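Long-range contacts in kinesin-like protein Nod (PDB 3DCB), which is the motor domain of a kinesin-like motor that binds ATP and microtubules and is required for distributive segregation of non-exchange chromosomes in meiosis: residues A[219-224]-A[241-246]; A[160-165]-A[289-294]; A[236-241]-A[294-299]; A[114-119]-A[198-203]. All blocks are in the same frame, centred on the assembly; numbering follows the deposited sequence.

Contact 1: residues A[219-224]-A[241-246]. With ANP (phosphoaminophosphonic acid-adenylate ester), chain C.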
loop_
_atom_site.group_PDB
_atom_site.type_symbol
_atom_site.label_atom_id
_atom_site.label_comp_id
_atom_site.label_asym_id
_atom_site.label_seq_id
_atom_site.Cartn_x
_atom_site.Cartn_y
_atom_site.Cartn_z
ATOM N N ARG A 219 -13.778 11.417 -1.181
ATOM C CA ARG A 219 -12.909 10.247 -1.143
ATOM C C ARG A 219 -11.441 10.648 -1.231
ATOM O O ARG A 219 -11.084 11.578 -1.955
ATOM C CB ARG A 219 -13.259 9.282 -2.278
ATOM C CG ARG A 219 -14.473 8.411 -2.000
ATOM C CD ARG A 219 -14.074 6.960 -1.787
ATOM N NE ARG A 219 -13.471 6.745 -0.475
ATOM C CZ ARG A 219 -12.436 5.942 -0.251
ATOM N NH1 ARG A 219 -11.952 5.806 0.976
ATOM N NH2 ARG A 219 -11.884 5.272 -1.254
ATOM N N SER A 220 -10.594 9.942 -0.489
ATOM C CA SER A 220 -9.251 10.425 -0.189
ATOM C C SER A 220 -8.275 9.267 -0.011
ATOM O O SER A 220 -8.678 8.147 0.303
ATOM C CB SER A 220 -9.263 11.301 1.065
ATOM O OG SER A 220 -9.254 10.509 2.240
ATOM N N HIS A 221 -6.992 9.544 -0.213
ATOM C CA HIS A 221 -5.963 8.523 -0.101
ATOM C C HIS A 221 -5.220 8.673 1.222
ATOM O O HIS A 221 -5.100 9.774 1.756
ATOM C CB HIS A 221 -4.971 8.652 -1.250
ATOM C CG HIS A 221 -5.613 8.735 -2.598
ATOM N ND1 HIS A 221 -5.709 9.916 -3.299
ATOM C CD2 HIS A 221 -6.179 7.788 -3.382
ATOM C CE1 HIS A 221 -6.305 9.694 -4.458
ATOM N NE2 HIS A 221 -6.598 8.410 -4.531
ATOM N N ALA A 222 -4.712 7.557 1.738
ATOM C CA ALA A 222 -4.001 7.565 3.002
ATOM C C ALA A 222 -2.640 6.885 2.941
ATOM O O ALA A 222 -2.446 5.898 2.242
ATOM C CB ALA A 222 -4.857 6.907 4.075
ATOM N N ILE A 223 -1.698 7.421 3.700
ATOM C CA ILE A 223 -0.369 6.874 3.750
ATOM C C ILE A 223 0.083 6.820 5.197
ATOM O O ILE A 223 0.200 7.852 5.872
ATOM C CB ILE A 223 0.615 7.747 2.963
ATOM C CG1 ILE A 223 0.145 7.867 1.513
ATOM C CG2 ILE A 223 2.028 7.126 3.001
ATOM C CD1 ILE A 223 0.846 8.949 0.740
ATOM N N VAL A 224 0.291 5.606 5.688
ATOM C CA VAL A 224 0.779 5.437 7.038
ATOM C C VAL A 224 2.184 4.894 6.835
ATOM O O VAL A 224 2.382 3.850 6.209
ATOM C CB VAL A 224 -0.057 4.436 7.870
ATOM C CG1 VAL A 224 0.646 4.152 9.192
ATOM C CG2 VAL A 224 -1.445 5.026 8.157
ATOM N N ASP A 241 -2.888 3.349 0.937
ATOM C CA ASP A 241 -4.264 2.919 0.744
ATOM C C ASP A 241 -4.996 3.899 -0.176
ATOM O O ASP A 241 -5.576 4.893 0.272
ATOM C CB ASP A 241 -4.944 2.862 2.102
ATOM C CG ASP A 241 -6.284 2.149 2.073
ATOM O OD1 ASP A 241 -7.004 2.253 3.090
ATOM O OD2 ASP A 241 -6.615 1.490 1.068
ATOM N N LEU A 242 -4.963 3.609 -1.472
ATOM C CA LEU A 242 -5.662 4.426 -2.457
ATOM C C LEU A 242 -7.164 4.161 -2.429
ATOM O O LEU A 242 -7.599 3.013 -2.337
ATOM C CB LEU A 242 -5.109 4.164 -3.861
ATOM C CG LEU A 242 -4.128 5.203 -4.407
ATOM C CD1 LEU A 242 -3.201 5.697 -3.307
ATOM C CD2 LEU A 242 -3.330 4.630 -5.568
ATOM N N ALA A 243 -7.950 5.229 -2.506
ATOM C CA ALA A 243 -9.400 5.109 -2.595
ATOM C C ALA A 243 -9.833 4.675 -3.991
ATOM O O ALA A 243 -9.211 5.043 -4.987
ATOM C CB ALA A 243 -10.066 6.423 -2.214
ATOM N N GLY A 244 -10.904 3.890 -4.056
ATOM C CA GLY A 244 -11.513 3.536 -5.325
ATOM C C GLY A 244 -12.451 4.610 -5.838
ATOM O O GLY A 244 -13.195 5.218 -5.068
ATOM N N SER A 245 -12.415 4.846 -7.145
ATOM C CA SER A 245 -13.207 5.906 -7.755
ATOM C C SER A 245 -14.630 5.916 -7.207
ATOM O O SER A 245 -15.195 4.867 -6.901
ATOM C CB SER A 245 -13.230 5.750 -9.277
ATOM O OG SER A 245 -11.939 5.455 -9.780
ATOM N N GLU A 246 -15.204 7.109 -7.086
ATOM C CA GLU A 246 -16.553 7.260 -6.553
ATOM C C GLU A 246 -17.575 7.405 -7.675
ATOM O O GLU A 246 -17.345 8.122 -8.649
ATOM C CB GLU A 246 -16.625 8.467 -5.615
ATOM C CG GLU A 246 -17.547 8.271 -4.423
ATOM C CD GLU A 246 -17.537 9.457 -3.478
ATOM O OE1 GLU A 246 -17.705 10.600 -3.954
ATOM O OE2 GLU A 246 -17.361 9.246 -2.259
HETATM P PG ANP C . -12.815 2.034 -1.169
HETATM O O1G ANP C . -11.952 1.865 -2.342
HETATM O O2G ANP C . -14.039 2.979 -1.545
HETATM O O3G ANP C . -11.995 2.765 -0.005
HETATM P PB ANP C . -12.204 -0.550 -0.163
HETATM O O1B ANP C . -11.488 -0.917 -1.396
HETATM O O2B ANP C . -11.184 0.122 0.878
HETATM N N3B ANP C . -13.433 0.554 -0.603
HETATM P PA ANP C . -12.683 -2.112 1.988
HETATM O O1A ANP C . -11.245 -2.311 2.192
HETATM O O2A ANP C . -13.183 -0.844 2.800
HETATM O O3A ANP C . -12.993 -1.843 0.403
HETATM O "O5'" ANP C . -13.474 -3.417 2.446
HETATM C "C5'" ANP C . -14.892 -3.204 2.234
HETATM C "C4'" ANP C . -15.678 -4.307 2.952
HETATM O "O4'" ANP C . -15.348 -5.615 2.389
HETATM C "C3'" ANP C . -15.285 -4.318 4.456
HETATM O "O3'" ANP C . -16.299 -4.876 5.266
HETATM C "C2'" ANP C . -14.215 -5.470 4.401
HETATM O "O2'" ANP C . -14.049 -6.094 5.679
HETATM C "C1'" ANP C . -14.908 -6.482 3.456
HETATM N N9 ANP C . -13.914 -7.432 2.948
HETATM C C8 ANP C . -13.102 -7.266 1.852
HETATM N N7 ANP C . -12.238 -8.239 1.770
HETATM C C5 ANP C . -12.552 -9.190 2.685
HETATM C C6 ANP C . -12.008 -10.433 3.070
HETATM N N6 ANP C . -10.989 -10.999 2.340
HETATM N N1 ANP C . -12.500 -11.059 4.171
HETATM C C2 ANP C . -13.571 -10.574 4.821
HETATM N N3 ANP C . -14.106 -9.393 4.506
HETATM C C4 ANP C . -13.609 -8.659 3.494
HETATM O O HOH W 1 -7.957 5.107 1.444
#

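Contact 2: residues A[160-165]-A[289-294]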
loop_
_atom_site.group_PDB
_atom_site.type_symbol
_atom_site.label_atom_id
_atom_site.label_comp_id
_atom_site.label_asym_id
_atom_site.label_seq_id
_atom_site.Cartn_x
_atom_site.Cartn_y
_atom_site.Cartn_z
ATOM N N TYR A 160 -6.101 14.567 -0.284
ATOM C CA TYR A 160 -7.462 14.917 -0.688
ATOM C C TYR A 160 -7.413 16.030 -1.716
ATOM O O TYR A 160 -6.955 17.126 -1.415
ATOM C CB TYR A 160 -8.263 15.379 0.529
ATOM C CG TYR A 160 -9.664 15.876 0.228
ATOM C CD1 TYR A 160 -10.564 15.103 -0.509
ATOM C CD2 TYR A 160 -10.109 17.104 0.727
ATOM C CE1 TYR A 160 -11.873 15.542 -0.737
ATOM C CE2 TYR A 160 -11.412 17.550 0.507
ATOM C CZ TYR A 160 -12.289 16.765 -0.223
ATOM O OH TYR A 160 -13.579 17.190 -0.427
ATOM N N ASN A 161 -7.884 15.757 -2.930
ATOM C CA ASN A 161 -7.861 16.751 -4.003
ATOM C C ASN A 161 -6.458 17.280 -4.224
ATOM O O ASN A 161 -6.216 18.481 -4.097
ATOM C CB ASN A 161 -8.785 17.930 -3.688
ATOM C CG ASN A 161 -10.250 17.581 -3.836
ATOM O OD1 ASN A 161 -10.709 17.216 -4.916
ATOM N ND2 ASN A 161 -10.994 17.690 -2.741
ATOM N N GLU A 162 -5.541 16.374 -4.551
ATOM C CA GLU A 162 -4.150 16.729 -4.797
ATOM C C GLU A 162 -3.537 17.657 -3.760
ATOM O O GLU A 162 -2.829 18.600 -4.100
ATOM C CB GLU A 162 -3.999 17.340 -6.179
ATOM C CG GLU A 162 -3.891 16.316 -7.288
ATOM C CD GLU A 162 -2.665 15.426 -7.132
ATOM O OE1 GLU A 162 -1.530 15.955 -7.188
ATOM O OE2 GLU A 162 -2.841 14.201 -6.948
ATOM N N LYS A 163 -3.808 17.384 -2.491
ATOM C CA LYS A 163 -3.241 18.178 -1.413
ATOM C C LYS A 163 -2.985 17.269 -0.219
ATOM O O LYS A 163 -3.858 16.511 0.200
ATOM C CB LYS A 163 -4.186 19.323 -1.035
ATOM C CG LYS A 163 -4.181 20.445 -2.069
ATOM C CD LYS A 163 -5.205 21.547 -1.776
ATOM C CE LYS A 163 -6.629 21.083 -2.061
ATOM N NZ LYS A 163 -7.601 22.212 -1.897
ATOM N N PRO A 164 -1.762 17.316 0.321
ATOM C CA PRO A 164 -1.358 16.505 1.468
ATOM C C PRO A 164 -1.769 17.117 2.801
ATOM O O PRO A 164 -1.715 18.333 2.985
ATOM C CB PRO A 164 0.157 16.422 1.305
ATOM C CG PRO A 164 0.486 17.776 0.773
ATOM C CD PRO A 164 -0.592 18.003 -0.266
ATOM N N PHE A 165 -2.183 16.265 3.727
ATOM C CA PHE A 165 -2.604 16.700 5.052
ATOM C C PHE A 165 -1.954 15.833 6.131
ATOM O O PHE A 165 -2.105 14.605 6.123
ATOM C CB PHE A 165 -4.122 16.586 5.184
ATOM C CG PHE A 165 -4.889 17.521 4.292
ATOM C CD1 PHE A 165 -5.095 18.845 4.665
ATOM C CD2 PHE A 165 -5.393 17.082 3.069
ATOM C CE1 PHE A 165 -5.806 19.721 3.833
ATOM C CE2 PHE A 165 -6.103 17.944 2.233
ATOM C CZ PHE A 165 -6.306 19.266 2.612
ATOM N N ASP A 289 5.190 15.566 -10.270
ATOM C CA ASP A 289 4.003 15.354 -11.093
ATOM C C ASP A 289 2.747 15.077 -10.285
ATOM O O ASP A 289 1.636 15.230 -10.790
ATOM C CB ASP A 289 4.246 14.223 -12.079
ATOM C CG ASP A 289 5.161 14.637 -13.200
ATOM O OD1 ASP A 289 6.067 15.454 -12.929
ATOM O OD2 ASP A 289 4.979 14.149 -14.334
ATOM N N SER A 290 2.924 14.680 -9.030
ATOM C CA SER A 290 1.786 14.413 -8.159
ATOM C C SER A 290 2.235 14.516 -6.722
ATOM O O SER A 290 3.436 14.504 -6.437
ATOM C CB SER A 290 1.213 13.015 -8.410
ATOM O OG SER A 290 2.008 12.014 -7.797
ATOM N N VAL A 291 1.274 14.603 -5.813
ATOM C CA VAL A 291 1.602 14.698 -4.401
ATOM C C VAL A 291 2.059 13.338 -3.881
ATOM O O VAL A 291 2.949 13.263 -3.026
ATOM C CB VAL A 291 0.401 15.188 -3.577
ATOM C CG1 VAL A 291 0.071 16.629 -3.944
ATOM C CG2 VAL A 291 -0.808 14.311 -3.847
ATOM N N LEU A 292 1.474 12.260 -4.406
ATOM C CA LEU A 292 1.844 10.922 -3.970
ATOM C C LEU A 292 3.324 10.644 -4.178
ATOM O O LEU A 292 4.014 10.230 -3.240
ATOM C CB LEU A 292 1.020 9.858 -4.694
ATOM C CG LEU A 292 1.419 8.432 -4.278
ATOM C CD1 LEU A 292 1.133 8.259 -2.786
ATOM C CD2 LEU A 292 0.660 7.397 -5.098
ATOM N N THR A 293 3.815 10.864 -5.397
ATOM C CA THR A 293 5.233 10.646 -5.671
ATOM C C THR A 293 6.076 11.709 -4.978
ATOM O O THR A 293 7.282 11.533 -4.799
ATOM C CB THR A 293 5.561 10.697 -7.172
ATOM O OG1 THR A 293 5.077 11.921 -7.734
ATOM C CG2 THR A 293 4.922 9.518 -7.915
ATOM N N THR A 294 5.455 12.827 -4.610
ATOM C CA THR A 294 6.185 13.883 -3.925
ATOM C C THR A 294 6.391 13.439 -2.479
ATOM O O THR A 294 7.500 13.524 -1.951
ATOM C CB THR A 294 5.407 15.241 -3.972
ATOM O OG1 THR A 294 5.367 15.720 -5.320
ATOM C CG2 THR A 294 6.064 16.283 -3.091
#

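Contact 3: residues A[236-241]-A[294-299]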
loop_
_atom_site.group_PDB
_atom_site.type_symbol
_atom_site.label_atom_id
_atom_site.label_comp_id
_atom_site.label_asym_id
_atom_site.label_seq_id
_atom_site.Cartn_x
_atom_site.Cartn_y
_atom_site.Cartn_z
ATOM N N ARG A 236 12.247 3.469 5.864
ATOM C CA ARG A 236 10.817 3.562 6.054
ATOM C C ARG A 236 9.981 2.596 5.233
ATOM O O ARG A 236 10.386 2.152 4.163
ATOM C CB ARG A 236 10.351 5.007 5.821
ATOM C CG ARG A 236 10.688 5.612 4.487
ATOM C CD ARG A 236 10.698 7.150 4.565
ATOM N NE ARG A 236 12.054 7.696 4.647
ATOM C CZ ARG A 236 12.330 8.995 4.680
ATOM N NH1 ARG A 236 11.340 9.874 4.644
ATOM N NH2 ARG A 236 13.582 9.421 4.732
ATOM N N MET A 237 8.829 2.239 5.781
ATOM C CA MET A 237 7.898 1.349 5.112
ATOM C C MET A 237 6.556 2.057 4.949
ATOM O O MET A 237 5.822 2.258 5.922
ATOM C CB MET A 237 7.668 0.074 5.909
ATOM C CG MET A 237 6.724 -0.881 5.187
ATOM S SD MET A 237 6.483 -2.431 6.062
ATOM C CE MET A 237 7.824 -3.415 5.405
ATOM N N ASN A 238 6.234 2.399 3.710
ATOM C CA ASN A 238 4.999 3.102 3.415
ATOM C C ASN A 238 3.843 2.171 3.069
ATOM O O ASN A 238 3.942 1.331 2.167
ATOM C CB ASN A 238 5.217 4.071 2.251
ATOM C CG ASN A 238 6.396 5.001 2.464
ATOM O OD1 ASN A 238 6.378 5.872 3.342
ATOM N ND2 ASN A 238 7.435 4.826 1.645
ATOM N N ILE A 239 2.747 2.320 3.797
ATOM C CA ILE A 239 1.557 1.539 3.540
ATOM C C ILE A 239 0.601 2.545 2.867
ATOM O O ILE A 239 0.135 3.497 3.505
ATOM C CB ILE A 239 0.988 0.994 4.861
ATOM C CG1 ILE A 239 2.086 0.185 5.578
ATOM C CG2 ILE A 239 -0.212 0.065 4.590
ATOM C CD1 ILE A 239 2.551 -1.018 4.809
ATOM N N VAL A 240 0.364 2.353 1.569
ATOM C CA VAL A 240 -0.490 3.246 0.788
ATOM C C VAL A 240 -1.853 2.669 0.463
ATOM O O VAL A 240 -1.971 1.648 -0.218
ATOM C CB VAL A 240 0.187 3.647 -0.548
ATOM C CG1 VAL A 240 -0.644 4.710 -1.250
ATOM C CG2 VAL A 240 1.596 4.184 -0.276
ATOM N N ASP A 241 -2.888 3.349 0.937
ATOM C CA ASP A 241 -4.264 2.919 0.744
ATOM C C ASP A 241 -4.996 3.899 -0.176
ATOM O O ASP A 241 -5.576 4.893 0.272
ATOM C CB ASP A 241 -4.944 2.862 2.102
ATOM C CG ASP A 241 -6.284 2.149 2.073
ATOM O OD1 ASP A 241 -7.004 2.253 3.090
ATOM O OD2 ASP A 241 -6.615 1.490 1.068
ATOM N N THR A 294 5.455 12.827 -4.610
ATOM C CA THR A 294 6.185 13.883 -3.925
ATOM C C THR A 294 6.391 13.439 -2.479
ATOM O O THR A 294 7.500 13.524 -1.951
ATOM C CB THR A 294 5.407 15.241 -3.972
ATOM O OG1 THR A 294 5.367 15.720 -5.320
ATOM C CG2 THR A 294 6.064 16.283 -3.091
ATOM N N VAL A 295 5.321 12.958 -1.855
ATOM C CA VAL A 295 5.378 12.477 -0.487
ATOM C C VAL A 295 6.323 11.281 -0.316
ATOM O O VAL A 295 7.041 11.183 0.673
ATOM C CB VAL A 295 3.974 12.074 -0.008
ATOM C CG1 VAL A 295 4.078 11.241 1.250
ATOM C CG2 VAL A 295 3.137 13.310 0.230
ATOM N N LEU A 296 6.315 10.378 -1.293
ATOM C CA LEU A 296 7.138 9.164 -1.259
ATOM C C LEU A 296 8.485 9.311 -1.943
ATOM O O LEU A 296 9.149 8.322 -2.217
ATOM C CB LEU A 296 6.397 8.021 -1.947
ATOM C CG LEU A 296 5.000 7.711 -1.434
ATOM C CD1 LEU A 296 4.283 6.834 -2.417
ATOM C CD2 LEU A 296 5.114 7.068 -0.055
ATOM N N GLN A 297 8.880 10.546 -2.220
ATOM C CA GLN A 297 10.136 10.825 -2.906
ATOM C C GLN A 297 11.375 10.162 -2.295
ATOM O O GLN A 297 12.209 9.625 -3.030
ATOM C CB GLN A 297 10.317 12.339 -2.985
ATOM C CG GLN A 297 11.565 12.806 -3.712
ATOM C CD GLN A 297 11.615 14.318 -3.845
ATOM O OE1 GLN A 297 10.750 15.029 -3.310
ATOM N NE2 GLN A 297 12.615 14.819 -4.575
ATOM N N ALA A 298 11.497 10.191 -0.968
ATOM C CA ALA A 298 12.648 9.595 -0.288
ATOM C C ALA A 298 12.619 8.063 -0.332
ATOM O O ALA A 298 13.621 7.406 -0.046
ATOM C CB ALA A 298 12.702 10.062 1.160
ATOM N N SER A 299 11.471 7.494 -0.692
ATOM C CA SER A 299 11.339 6.045 -0.773
ATOM C C SER A 299 11.447 5.544 -2.211
ATOM O O SER A 299 11.893 4.418 -2.450
ATOM C CB SER A 299 10.007 5.596 -0.158
ATOM O OG SER A 299 10.017 5.780 1.247
#

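Contact 4: residues A[114-119]-A[198-203]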
loop_
_atom_site.group_PDB
_atom_site.type_symbol
_atom_site.label_atom_id
_atom_site.label_comp_id
_atom_site.label_asym_id
_atom_site.label_seq_id
_atom_site.Cartn_x
_atom_site.Cartn_y
_atom_site.Cartn_z
ATOM N N MET A 114 -6.029 -0.419 7.762
ATOM C CA MET A 114 -6.134 0.993 8.123
ATOM C C MET A 114 -7.120 1.292 9.249
ATOM O O MET A 114 -7.226 2.429 9.709
ATOM C CB MET A 114 -6.507 1.792 6.882
ATOM C CG MET A 114 -5.471 1.702 5.786
ATOM S SD MET A 114 -3.906 2.384 6.349
ATOM C CE MET A 114 -4.242 4.091 6.084
ATOM N N THR A 115 -7.833 0.263 9.692
ATOM C CA THR A 115 -8.805 0.398 10.769
ATOM C C THR A 115 -8.155 0.064 12.113
ATOM O O THR A 115 -7.338 -0.854 12.201
ATOM C CB THR A 115 -9.989 -0.556 10.546
ATOM O OG1 THR A 115 -10.714 -0.148 9.383
ATOM C CG2 THR A 115 -10.915 -0.562 11.752
ATOM N N PRO A 116 -8.506 0.810 13.176
ATOM C CA PRO A 116 -7.961 0.586 14.522
ATOM C C PRO A 116 -8.018 -0.896 14.919
ATOM O O PRO A 116 -9.099 -1.466 15.066
ATOM C CB PRO A 116 -8.859 1.456 15.392
ATOM C CG PRO A 116 -9.111 2.631 14.499
ATOM C CD PRO A 116 -9.395 1.989 13.160
ATOM N N PRO A 117 -6.846 -1.531 15.106
ATOM C CA PRO A 117 -6.687 -2.946 15.476
ATOM C C PRO A 117 -7.576 -3.471 16.607
ATOM O O PRO A 117 -8.198 -4.529 16.477
ATOM C CB PRO A 117 -5.204 -3.045 15.830
ATOM C CG PRO A 117 -4.587 -2.029 14.934
ATOM C CD PRO A 117 -5.532 -0.862 15.074
ATOM N N GLY A 118 -7.625 -2.738 17.714
ATOM C CA GLY A 118 -8.424 -3.161 18.850
ATOM C C GLY A 118 -9.909 -3.289 18.574
ATOM O O GLY A 118 -10.670 -3.745 19.426
ATOM N N GLU A 119 -10.331 -2.892 17.381
ATOM C CA GLU A 119 -11.737 -2.961 17.018
ATOM C C GLU A 119 -12.090 -4.167 16.148
ATOM O O GLU A 119 -13.268 -4.429 15.894
ATOM C CB GLU A 119 -12.146 -1.664 16.309
ATOM C CG GLU A 119 -12.243 -0.457 17.243
ATOM C CD GLU A 119 -12.414 0.867 16.508
ATOM O OE1 GLU A 119 -13.267 0.943 15.599
ATOM O OE2 GLU A 119 -11.693 1.833 16.847
ATOM N N ILE A 198 -2.476 5.993 17.253
ATOM C CA ILE A 198 -2.088 6.736 16.063
ATOM C C ILE A 198 -3.158 6.676 14.983
ATOM O O ILE A 198 -3.528 7.695 14.419
ATOM C CB ILE A 198 -0.749 6.207 15.514
ATOM C CG1 ILE A 198 0.401 6.887 16.244
ATOM C CG2 ILE A 198 -0.639 6.462 14.024
ATOM C CD1 ILE A 198 0.355 6.722 17.729
ATOM N N LEU A 199 -3.667 5.483 14.704
ATOM C CA LEU A 199 -4.699 5.340 13.682
ATOM C C LEU A 199 -6.007 6.010 14.058
ATOM O O LEU A 199 -6.708 6.529 13.194
ATOM C CB LEU A 199 -4.939 3.866 13.379
ATOM C CG LEU A 199 -4.219 3.302 12.156
ATOM C CD1 LEU A 199 -2.972 4.101 11.833
ATOM C CD2 LEU A 199 -3.874 1.845 12.440
ATOM N N GLU A 200 -6.334 6.002 15.347
ATOM C CA GLU A 200 -7.572 6.604 15.818
ATOM C C GLU A 200 -7.507 8.116 15.644
ATOM O O GLU A 200 -8.408 8.731 15.067
ATOM C CB GLU A 200 -7.799 6.249 17.289
ATOM C CG GLU A 200 -9.096 6.798 17.873
ATOM C CD GLU A 200 -10.337 6.274 17.149
ATOM O OE1 GLU A 200 -10.655 5.063 17.289
ATOM O OE2 GLU A 200 -10.988 7.079 16.437
ATOM N N LEU A 201 -6.431 8.707 16.151
ATOM C CA LEU A 201 -6.221 10.136 16.047
ATOM C C LEU A 201 -6.272 10.590 14.591
ATOM O O LEU A 201 -6.955 11.559 14.256
ATOM C CB LEU A 201 -4.871 10.503 16.650
ATOM C CG LEU A 201 -4.496 11.969 16.475
ATOM C CD1 LEU A 201 -5.612 12.865 17.015
ATOM C CD2 LEU A 201 -3.190 12.233 17.198
ATOM N N GLY A 202 -5.558 9.879 13.726
ATOM C CA GLY A 202 -5.533 10.231 12.318
ATOM C C GLY A 202 -6.893 10.210 11.637
ATOM O O GLY A 202 -7.202 11.082 10.827
ATOM N N THR A 203 -7.705 9.213 11.970
ATOM C CA THR A 203 -9.031 9.063 11.389
ATOM C C THR A 203 -9.943 10.235 11.760
ATOM O O THR A 203 -10.675 10.760 10.922
ATOM C CB THR A 203 -9.669 7.744 11.873
ATOM O OG1 THR A 203 -8.739 6.672 11.673
ATOM C CG2 THR A 203 -10.951 7.440 11.100
#

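Contact 1: residues A[219-224]-A[241-246]
The two nucleotide switches of the kinesin motor meet where Arg219, His221 and Ala222 of the SSRSH sequence lie against the DLAGSE sequence that starts at Asp241. Two antiparallel backbone bonds join Ala222 and Asp241: Asp241 N gives a nearly straight bond to Ala222 O (2.9 Å), and Ala222 N returns one to Asp241 O (3.2 Å). The second donor stands above the carbonyl plane, and a water oxygen lies 2.7 Å from Asp241 O. With CG anti to its carbonyl carbon (chi1 -50°), His221 sets CD2 3.5 Å from Leu242 CG, and the ring meets that branch obliquely. With an alanine here, Leu242 would probably lose the ring beside it and a gap would open over Ala243 N. Beyond the pairing, Gly244 N binds the gamma-phosphate oxygen O1G of ANP at 2.9 Å. Arg219 also turns its guanidinium to the gamma-phosphate, though its exact placing is doubtful because NH2 is modelled too close to Ala243. Poorly ordered Glu246 has its OE2 hydrogen-bonded to Ser218, 5.0 Å from Arg219 NE. The Asp241 carboxylate is hydrogen-bonded to Ser109 of the P-loop. Strand 221-229 runs between strands 151-159 and 234-241, and Leu242 packs on strand 96-102.

Contact 2: residues A[160-165]-A[289-294]
Val291, where the chain enters helix 291-295, fits its isopropyl group against Glu162 and Pro164 of a beta hairpin, and these three residues make most of a small interface of 183 Å². The hairpin joins strands 151-159 and 164-166; its turn is closed by Tyr160 N to Lys163 O, with Asn161 and Glu162 both in the left-handed helical region. The packed part is centred on the two methyls of Val291. CG1 lies 3.5 Å from the backbone oxygen Glu162 O and 4.0 Å from Pro164 CD, whose ring it crosses at a slant. CG2 turns to the carboxylate, 3.7 Å from Glu162 OE2. The Glu162 chain folds at chi2 (-62°), which brings its acid end back over the valine. The looser side is that of Lys163, which starts its side chain away from the helix segment, with the outer end of Glu162 at the solvent margin. Behind the valine, Ser290 OG donates to Thr293 OG1 at 3.1 Å, tying the first turn of the helix together, and Ser290 and Thr293 rest on helix 266-277. The one polar link across the contact is weak, from Val291 N to Glu162 OE1 at 3.4 Å with an N-H...O angle of 145°. A carboxylate beside the amino end of a helix would be favoured by the helix dipole, but with so long a bond and a solvent-exposed acid the gain is probably modest. The join therefore rests mainly on the valine methyls packed against the backbone and carboxylate of Glu162 and the Pro164 ring.

Contact 3: residues A[236-241]-A[294-299]
Strand 236-241 passes the turn that follows helix 291-295 with the backbones well apart: Arg236 CA and Ser299 CA are 7.3 Å from each other, and Asn238 CA and Leu296 CA 7.9 Å, so that only side chains meet. Leu296 is the first residue to depart from helical angles, and Ser299 N bonds Leu296 O in the turn that follows. Alternate residues of the strand, Arg236, Asn238 and Val240, face Leu296, Ala298 and Ser299. At the centre Asn238 ND2 donates to Ser299 OG at 2.8 Å, with the hydroxyl oxygen only 3° out of the amide plane, although the N-H...O angle of 149° is somewhat bent. ND2 also bonds Thr97 and OD1 bonds Thr225, so that both ends of this buried amide are satisfied and its rotation is fixed. Leu296 CD2 slides past the same amide, 3.5 Å from Asn238 CG, and CD1 reaches Val240 CG2 at 4.3 Å. A leucine at Asn238 would probably leave Ser299, Thr97 and Thr225 without their buried amide partner. At the edge of the contact Arg236 places CG between its backbone N and carbonyl carbon (chi1 57°), 3.3 Å from Ser299 OG. Its guanidinium then extends past the serine, and Ala298 CB lies 3.5 Å above one face, displaced toward the rim. Strand 234-241 is held here between strands 221-229 and 96-102, and the turn after helix 291-295 covers one face of this part of the sheet; on the other face, Met237 packs on helix 84-92.

Contact 4: residues A[114-119]-A[198-203]
Pro116 and Leu199 bring the loop after helix 108-112 up to helix 194-203 of the kinesin motor domain, with their CA atoms 5.8 Å apart. Helix 108-112 begins within the P-loop sequence, so the contact joins the loop beyond the P-loop helix to helix 194-203. No hydrogen bond crosses it; the join is van der Waals packing, with two acids at its edge. Leu199 supplies most of the helix side. Its CG lies 4.0 Å from Met114 O, and its CD2 meets Pro117 CD at 4.1 Å, the leucine and the proline ring crossing at about a right angle. Pro116 puts CG 4.0 Å from Glu200 OE1. The loop then tightens into a short 3-10 turn, in which Glu119 N bonds Pro116 O at 3.0 Å. Met114 and Leu199 also rest on strand 221-229. Glu200 CG is anti to its backbone N (chi1 -178°), and the chain then bends at chi2 toward Glu119, whose extended chain approaches at about a right angle. Their like charges are likely to disfavour each other, and Arg204 makes a long, weak ion pair with Glu200. The two carboxylates are nearly coplanar, 10° apart, with Glu119 OE2 3.4 Å from Glu200 OE1.

In the fold
Three of the four contacts are built around the central mixed sheet of the motor domain. Contacts 1 and 3 share Asp241 on strand 234-241, with centres 14 Å apart. Contacts 2 and 3 both use helix 291-295 and share Thr294, while Leu292 and Val295 of that helix rest on Ile223 of contact 1. Contact 4 lies about 15 Å from contact 1, centre to centre, and reaches it through Met114, which touches Asp241, Ala222 and Val224; it is about 22 Å between centres from contact 2, without touching. Along the chain contact 4 closes before contacts 1 and 3 open, whereas contact 2 crosses both 3 and 4. The nucleotide switches are thus joined through one sheet to the surrounding helices.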